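Long-range contacts in putative immunoglobulin A1 protease (Bacteroides ovatus, PDB 3N6Z), which is probably a hydrolase that may cleave immunoglobulin A1, built on stacked parallel strands consistent with a parallel beta-solenoid: residues 269-274 with 303-308; 283-288 with 329-334; 72-77 with 101-106. All blocks are in the same frame, centred on the assembly; numbering follows the deposited sequence.

Interaction 1 of 3, residues 269-274 with 303-308; sequences AAWSNL and ESIVLK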
# COMPACT_ATOMS: atom_id res chain seq x y z
N ALA A 269 13.16 -2.40 4.26
CA ALA A 269 13.72 -3.74 4.14
C ALA A 269 12.83 -4.69 3.31
O ALA A 269 11.59 -4.69 3.44
CB ALA A 269 13.94 -4.37 5.53
N ALA A 270 13.48 -5.52 2.50
CA ALA A 270 12.82 -6.56 1.73
C ALA A 270 12.98 -7.89 2.44
O ALA A 270 14.12 -8.31 2.73
CB ALA A 270 13.40 -6.63 0.29
N TRP A 271 11.88 -8.57 2.66
CA TRP A 271 11.88 -9.88 3.29
C TRP A 271 10.95 -10.83 2.56
O TRP A 271 10.48 -11.84 3.13
CB TRP A 271 11.56 -9.74 4.79
CG TRP A 271 12.09 -10.75 5.71
CD1 TRP A 271 12.39 -12.05 5.45
CD2 TRP A 271 12.31 -10.55 7.11
NE1 TRP A 271 12.86 -12.66 6.60
CE2 TRP A 271 12.80 -11.77 7.63
CE3 TRP A 271 12.16 -9.46 7.97
CZ2 TRP A 271 13.12 -11.93 9.00
CZ3 TRP A 271 12.48 -9.61 9.30
CH2 TRP A 271 12.95 -10.84 9.81
N SER A 272 10.73 -10.58 1.27
CA SER A 272 9.87 -11.38 0.40
C SER A 272 10.70 -12.20 -0.59
O SER A 272 11.69 -11.72 -1.12
CB SER A 272 8.95 -10.47 -0.41
OG SER A 272 8.11 -9.72 0.43
N ASN A 273 10.22 -13.41 -0.92
CA ASN A 273 10.70 -14.11 -2.11
C ASN A 273 10.14 -13.43 -3.36
O ASN A 273 8.96 -13.03 -3.38
CB ASN A 273 10.26 -15.57 -2.06
CG ASN A 273 10.87 -16.32 -0.89
OD1 ASN A 273 12.03 -16.08 -0.54
ND2 ASN A 273 10.11 -17.26 -0.31
N LEU A 274 10.99 -13.27 -4.38
CA LEU A 274 10.70 -12.44 -5.55
C LEU A 274 10.89 -13.28 -6.80
O LEU A 274 11.96 -13.89 -6.99
CB LEU A 274 11.65 -11.24 -5.59
CG LEU A 274 11.79 -10.40 -4.33
CD1 LEU A 274 12.78 -9.25 -4.58
CD2 LEU A 274 10.43 -9.80 -3.92
N GLU A 303 18.93 -12.03 4.03
CA GLU A 303 19.91 -12.85 3.33
C GLU A 303 19.29 -14.14 2.77
O GLU A 303 19.83 -14.72 1.83
CB GLU A 303 21.07 -13.20 4.26
CG GLU A 303 20.69 -14.11 5.39
CD GLU A 303 21.75 -14.27 6.48
OE1 GLU A 303 22.88 -13.77 6.28
OE2 GLU A 303 21.41 -14.93 7.51
N SER A 304 18.15 -14.56 3.33
CA SER A 304 17.55 -15.83 2.93
C SER A 304 16.42 -15.73 1.90
O SER A 304 15.87 -16.76 1.53
CB SER A 304 17.03 -16.54 4.17
OG SER A 304 15.97 -15.82 4.76
N ILE A 305 16.10 -14.51 1.42
CA ILE A 305 15.06 -14.44 0.39
C ILE A 305 15.56 -15.11 -0.89
O ILE A 305 16.77 -15.13 -1.18
CB ILE A 305 14.52 -13.00 0.15
CG1 ILE A 305 15.55 -12.08 -0.50
CG2 ILE A 305 13.95 -12.43 1.45
CD1 ILE A 305 15.01 -10.65 -0.78
N VAL A 306 14.61 -15.65 -1.65
CA VAL A 306 14.91 -16.35 -2.91
C VAL A 306 14.44 -15.47 -4.07
O VAL A 306 13.28 -15.05 -4.10
CB VAL A 306 14.22 -17.73 -2.93
CG1 VAL A 306 14.46 -18.44 -4.26
CG2 VAL A 306 14.71 -18.59 -1.75
N LEU A 307 15.36 -15.20 -5.00
CA LEU A 307 15.10 -14.41 -6.20
C LEU A 307 15.20 -15.37 -7.39
O LEU A 307 16.18 -16.11 -7.53
CB LEU A 307 16.09 -13.24 -6.36
CG LEU A 307 15.75 -11.88 -5.73
CD1 LEU A 307 15.65 -11.99 -4.20
CD2 LEU A 307 16.79 -10.81 -6.15
N LYS A 308 14.18 -15.33 -8.24
CA LYS A 308 14.10 -16.19 -9.43
C LYS A 308 13.65 -15.42 -10.65
O LYS A 308 12.75 -14.57 -10.58
CB LYS A 308 13.15 -17.37 -9.20
CG LYS A 308 13.67 -18.42 -8.23
CD LYS A 308 12.74 -19.60 -8.15
CE LYS A 308 13.31 -20.71 -7.29
NZ LYS A 308 12.40 -21.91 -7.28
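The branched end of Ile305 is the main bump of this contact, and the hollow it fills is the bend of the chain from Ala270 to Ser272. Its CG1 takes the crowded position between backbone N and carbonyl carbon (chi1 69°), while Ile305 CG2 lies 3.6 Å from Trp271 C. The carbonyl oxygen of Ser272 rests against the side chain, with Ser272 O 3.4 Å from Ile305 CB; it is buried here without a hydrogen-bonding partner. CD1 continues toward the methyl of Ala270, and CG2 also approaches CD1 of the Trp271 indole. An alanine here would probably open a gap beside Trp271 and Ser272, where CG2 and CD1 now pack. Next along, Asn273 and Val306 mesh obliquely: Asn273 OD1 accepts from Val306 N at 2.8 Å, the donor tilted 26° from the carbonyl plane, and also lies against Val306 CB. This side-chain bond leads into regular strand pairing, with Leu274 N donating to Val306 O and Lys308 N to Leu274 O. Leu274 and Leu307 then lie side by side, pointing the same way, and both rest on Val283. The result is a parallel pairing that begins at Leu274 and Leu307, consistent with adjacent coils of a parallel beta-solenoid.

Interaction 2 of 3, residues 283-288 with 329-334; sequences VGRIVG and GVAKSA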
# COMPACT_ATOMS: atom_id res chain seq x y z
N VAL A 283 14.45 -8.42 -11.51
CA VAL A 283 14.17 -8.61 -10.10
C VAL A 283 15.21 -7.89 -9.27
O VAL A 283 16.41 -8.17 -9.39
CB VAL A 283 14.09 -10.09 -9.75
CG1 VAL A 283 13.89 -10.28 -8.24
CG2 VAL A 283 12.99 -10.79 -10.56
N GLY A 284 14.75 -6.97 -8.43
CA GLY A 284 15.62 -6.22 -7.52
C GLY A 284 15.17 -6.47 -6.09
O GLY A 284 13.96 -6.43 -5.80
N ARG A 285 16.09 -6.69 -5.17
CA ARG A 285 15.65 -6.95 -3.79
C ARG A 285 14.82 -5.77 -3.31
O ARG A 285 13.87 -5.97 -2.55
CB ARG A 285 16.78 -7.28 -2.84
CG ARG A 285 17.60 -8.48 -3.24
CD ARG A 285 18.52 -8.99 -2.13
NE ARG A 285 19.57 -8.02 -1.83
CZ ARG A 285 20.79 -8.31 -1.39
NH1 ARG A 285 21.11 -9.57 -1.09
NH2 ARG A 285 21.68 -7.34 -1.24
N ILE A 286 15.20 -4.53 -3.67
CA ILE A 286 14.43 -3.34 -3.26
C ILE A 286 13.55 -2.81 -4.40
O ILE A 286 12.33 -2.60 -4.22
CB ILE A 286 15.36 -2.21 -2.71
CG1 ILE A 286 16.39 -2.75 -1.69
CG2 ILE A 286 14.53 -1.07 -2.05
CD1 ILE A 286 15.74 -3.39 -0.46
N VAL A 287 14.16 -2.50 -5.54
CA VAL A 287 13.48 -1.88 -6.69
C VAL A 287 13.78 -2.68 -7.95
O VAL A 287 14.95 -3.01 -8.23
CB VAL A 287 13.93 -0.42 -6.92
CG1 VAL A 287 13.18 0.18 -8.09
CG2 VAL A 287 13.78 0.43 -5.64
N GLY A 288 12.74 -2.93 -8.75
CA GLY A 288 12.87 -3.76 -9.97
C GLY A 288 13.18 -3.11 -11.31
O GLY A 288 13.78 -3.78 -12.16
N GLY A 329 19.98 -3.16 -2.32
CA GLY A 329 20.25 -2.91 -0.92
C GLY A 329 21.33 -3.84 -0.35
O GLY A 329 22.09 -4.43 -1.10
N VAL A 330 21.39 -3.92 0.97
CA VAL A 330 22.42 -4.66 1.69
C VAL A 330 21.80 -5.82 2.47
O VAL A 330 20.85 -5.62 3.22
CB VAL A 330 23.16 -3.71 2.65
CG1 VAL A 330 24.13 -4.49 3.58
CG2 VAL A 330 23.89 -2.60 1.84
N ALA A 331 22.35 -7.01 2.32
CA ALA A 331 21.85 -8.17 3.02
C ALA A 331 22.06 -8.11 4.54
O ALA A 331 23.11 -7.66 5.02
CB ALA A 331 22.45 -9.45 2.43
N LYS A 332 21.07 -8.61 5.26
CA LYS A 332 21.09 -8.75 6.71
C LYS A 332 20.48 -10.09 7.13
O LYS A 332 19.62 -10.64 6.43
CB LYS A 332 20.31 -7.61 7.38
CG LYS A 332 20.92 -6.22 7.18
CD LYS A 332 22.19 -6.10 8.04
CE LYS A 332 23.13 -4.98 7.63
NZ LYS A 332 24.25 -4.88 8.60
N SER A 333 20.87 -10.58 8.30
CA SER A 333 20.24 -11.75 8.89
C SER A 333 18.85 -11.40 9.39
O SER A 333 18.56 -10.24 9.65
CB SER A 333 21.07 -12.33 10.04
OG SER A 333 21.08 -11.45 11.14
N ALA A 334 18.05 -12.43 9.66
CA ALA A 334 16.74 -12.24 10.27
C ALA A 334 16.87 -11.51 11.61
O ALA A 334 16.07 -10.63 11.92
CB ALA A 334 16.00 -13.60 10.45
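The guanidinium of Arg285 meets the carbonyl of Gly329 at its edge: NH2 donates to Gly329 O at 2.9 Å, and the oxygen lies only 8° out of the guanidinium plane. Seen from the acceptor the geometry differs, since the donor stands above the carbonyl plane, 58° out of it, and the bond is bent. Ala331 comes up obliquely, its backbone N near NH2, while Ala331 CB lies 3.8 Å from Arg285 NH1. A bend at chi3 (-67°) turns NE away from the extended line of CB, CG and CD. The same group has further partners: NE donates to His328 O, and NH2 forms a salt bridge with Asp318, whose OD1 also accepts from Ala331 N. The bonds to Gly329, His328 and Asp318 hold the guanidinium's rotation, and the carboxylate of Asp318 probably offsets its charge. Beside it, Ile286 CG1 packs 3.7 Å from Gly329 N; a side chain at Gly329 would point into this isoleucine, and the positive phi there also favours glycine. Ile286 and Val287 form a classic beta bulge facing Phe327. The contact thus joins the corner between strands 282-284 and 287-289 to the start of strand 330-332, an outermost strand beside 299-302, shortly before helix 334-344.

Interaction 3 of 3, residues 72-77 with 101-106; sequences YFQLGA and DFDGDS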
# COMPACT_ATOMS: atom_id res chain seq x y z
N TYR A 72 -13.95 13.05 6.89
CA TYR A 72 -13.18 12.41 7.96
C TYR A 72 -13.96 11.21 8.52
O TYR A 72 -15.14 11.33 8.88
CB TYR A 72 -12.89 13.37 9.11
CG TYR A 72 -11.93 14.49 8.78
CD1 TYR A 72 -12.28 15.52 7.90
CD2 TYR A 72 -10.67 14.51 9.33
CE1 TYR A 72 -11.40 16.55 7.61
CE2 TYR A 72 -9.79 15.54 9.05
CZ TYR A 72 -10.13 16.53 8.18
OH TYR A 72 -9.23 17.57 7.92
N PHE A 73 -13.24 10.11 8.66
CA PHE A 73 -13.75 8.85 9.18
C PHE A 73 -12.78 8.31 10.22
O PHE A 73 -11.55 8.45 10.10
CB PHE A 73 -13.88 7.80 8.08
CG PHE A 73 -14.77 8.18 6.94
CD1 PHE A 73 -14.26 8.84 5.83
CD2 PHE A 73 -16.13 7.88 6.96
CE1 PHE A 73 -15.05 9.15 4.76
CE2 PHE A 73 -16.93 8.20 5.88
CZ PHE A 73 -16.40 8.84 4.79
N GLN A 74 -13.33 7.56 11.17
CA GLN A 74 -12.53 6.89 12.20
C GLN A 74 -13.15 5.54 12.55
O GLN A 74 -14.37 5.43 12.64
CB GLN A 74 -12.43 7.78 13.43
CG GLN A 74 -11.42 7.30 14.46
CD GLN A 74 -11.09 8.37 15.49
OE1 GLN A 74 -10.88 9.57 15.15
NE2 GLN A 74 -11.03 7.97 16.74
N LEU A 75 -12.31 4.53 12.73
CA LEU A 75 -12.80 3.26 13.28
C LEU A 75 -12.84 3.33 14.79
O LEU A 75 -11.87 3.78 15.42
CB LEU A 75 -11.91 2.08 12.89
CG LEU A 75 -11.75 1.82 11.38
CD1 LEU A 75 -10.87 0.57 11.17
CD2 LEU A 75 -13.13 1.61 10.73
N GLY A 76 -13.94 2.84 15.36
CA GLY A 76 -14.09 2.70 16.82
C GLY A 76 -14.05 1.27 17.30
O GLY A 76 -14.20 1.02 18.51
N ALA A 77 -13.81 0.34 16.38
CA ALA A 77 -13.74 -1.11 16.64
C ALA A 77 -13.04 -1.75 15.45
O ALA A 77 -12.99 -1.18 14.35
CB ALA A 77 -15.16 -1.70 16.80
N ASP A 101 -9.93 11.59 4.88
CA ASP A 101 -9.08 11.41 6.06
C ASP A 101 -9.63 10.20 6.80
O ASP A 101 -10.75 10.23 7.26
CB ASP A 101 -9.05 12.65 6.96
CG ASP A 101 -8.02 12.54 8.04
OD1 ASP A 101 -8.32 11.90 9.06
OD2 ASP A 101 -6.90 13.05 7.85
N PHE A 102 -8.81 9.17 6.93
CA PHE A 102 -9.20 7.92 7.56
C PHE A 102 -8.22 7.57 8.68
O PHE A 102 -7.02 7.45 8.43
CB PHE A 102 -9.24 6.79 6.51
CG PHE A 102 -9.84 5.50 7.03
CD1 PHE A 102 -9.08 4.58 7.71
CD2 PHE A 102 -11.20 5.25 6.87
CE1 PHE A 102 -9.62 3.40 8.20
CE2 PHE A 102 -11.76 4.11 7.36
CZ PHE A 102 -10.96 3.17 8.01
N ASP A 103 -8.74 7.42 9.89
CA ASP A 103 -7.95 7.01 11.04
C ASP A 103 -8.52 5.70 11.57
O ASP A 103 -9.63 5.67 12.09
CB ASP A 103 -7.97 8.10 12.12
CG ASP A 103 -7.12 7.76 13.32
OD1 ASP A 103 -6.34 6.77 13.29
OD2 ASP A 103 -7.21 8.54 14.31
N GLY A 104 -7.77 4.62 11.45
CA GLY A 104 -8.20 3.35 11.97
C GLY A 104 -8.12 3.26 13.49
O GLY A 104 -8.61 2.30 14.06
N ASP A 105 -7.42 4.21 14.11
CA ASP A 105 -7.23 4.22 15.57
C ASP A 105 -6.73 2.87 16.09
O ASP A 105 -7.16 2.40 17.15
CB ASP A 105 -8.50 4.67 16.31
CG ASP A 105 -8.24 5.01 17.77
OD1 ASP A 105 -7.12 5.45 18.11
OD2 ASP A 105 -9.18 4.86 18.57
N SER A 106 -5.80 2.26 15.34
CA SER A 106 -5.13 1.02 15.72
C SER A 106 -6.06 -0.20 15.75
O SER A 106 -5.85 -1.14 16.52
CB SER A 106 -4.35 1.18 17.04
OG SER A 106 -3.46 2.28 16.93
O HOH W 1 -10.42 11.02 10.45
O HOH W 2 -11.65 5.31 17.69
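Tyr72 lays one face of its ring over Asp101, whose CB stands 3.4 Å above the ring plane, offset toward the rim, in a CH-pi contact. The ring and carboxylate planes are 27° apart. Beside this pair the backbones form a parallel ladder: Phe73 N donates to Asp101 O at 2.9 Å, Asp103 N to Phe73 O, and Leu75 N to Asp103 O. Packing is tight in this stack and also on the face of Phe73 and Phe102, which Leu75 joins. There chi1 (-171°) sets Phe102 CG anti to the backbone N; the far end of the ring comes nearer the other strand, where Phe102 CZ touches Leu75 CG at 3.7 Å and CD2 meets Phe73 CB. Leu75 also packs its CB against Gly104 O, and Met61 of helix 61-64 touches both phenylalanines.

The end holding Gln74, Asp103 and Asp105 is looser and watered. One water accepts from Gln74 NE2 and donates to Leu75 O and Asp105 OD2, the last at 2.7 Å, joining amide and carboxylate indirectly. Another lies 2.7 Å from Asp101 OD1 and also near Phe73 O. In one of its two conformers, Asp103 OD1 accepts from Asp105 N, an Asx turn, and from Asn132. Asp101 OD1 forms a salt bridge with Arg131 of the adjacent parallel strand 125-131, which would probably favour the ionised form. The chemistry therefore differs by face: apolar packing toward the helix, and on the other side Asp101 paired with Arg131, Asp103 met by N-H groups and Asp105 by water.

How the interactions relate
From the N terminus, interaction 3 closes first, pairing strand 71-75 with strand 100-105 and closing a loop of 23 residues that includes strand 79-80. Interactions 1 and 2 follow in series after it, and these two cross: 269-274 comes first, then 283-288, then 303-308 and finally 329-334. Each thus spans part of the other's loop. They also touch directly, Leu274 CD1 packing on Gly284 O and Glu303 N probably hydrogen-bonded to Lys332 O. Interaction 3 lies on the opposite side of the chain's centre, its own centre about 33 Å from either of theirs. Together the contacts tie neighbouring coils near the two ends of the stack of parallel strands.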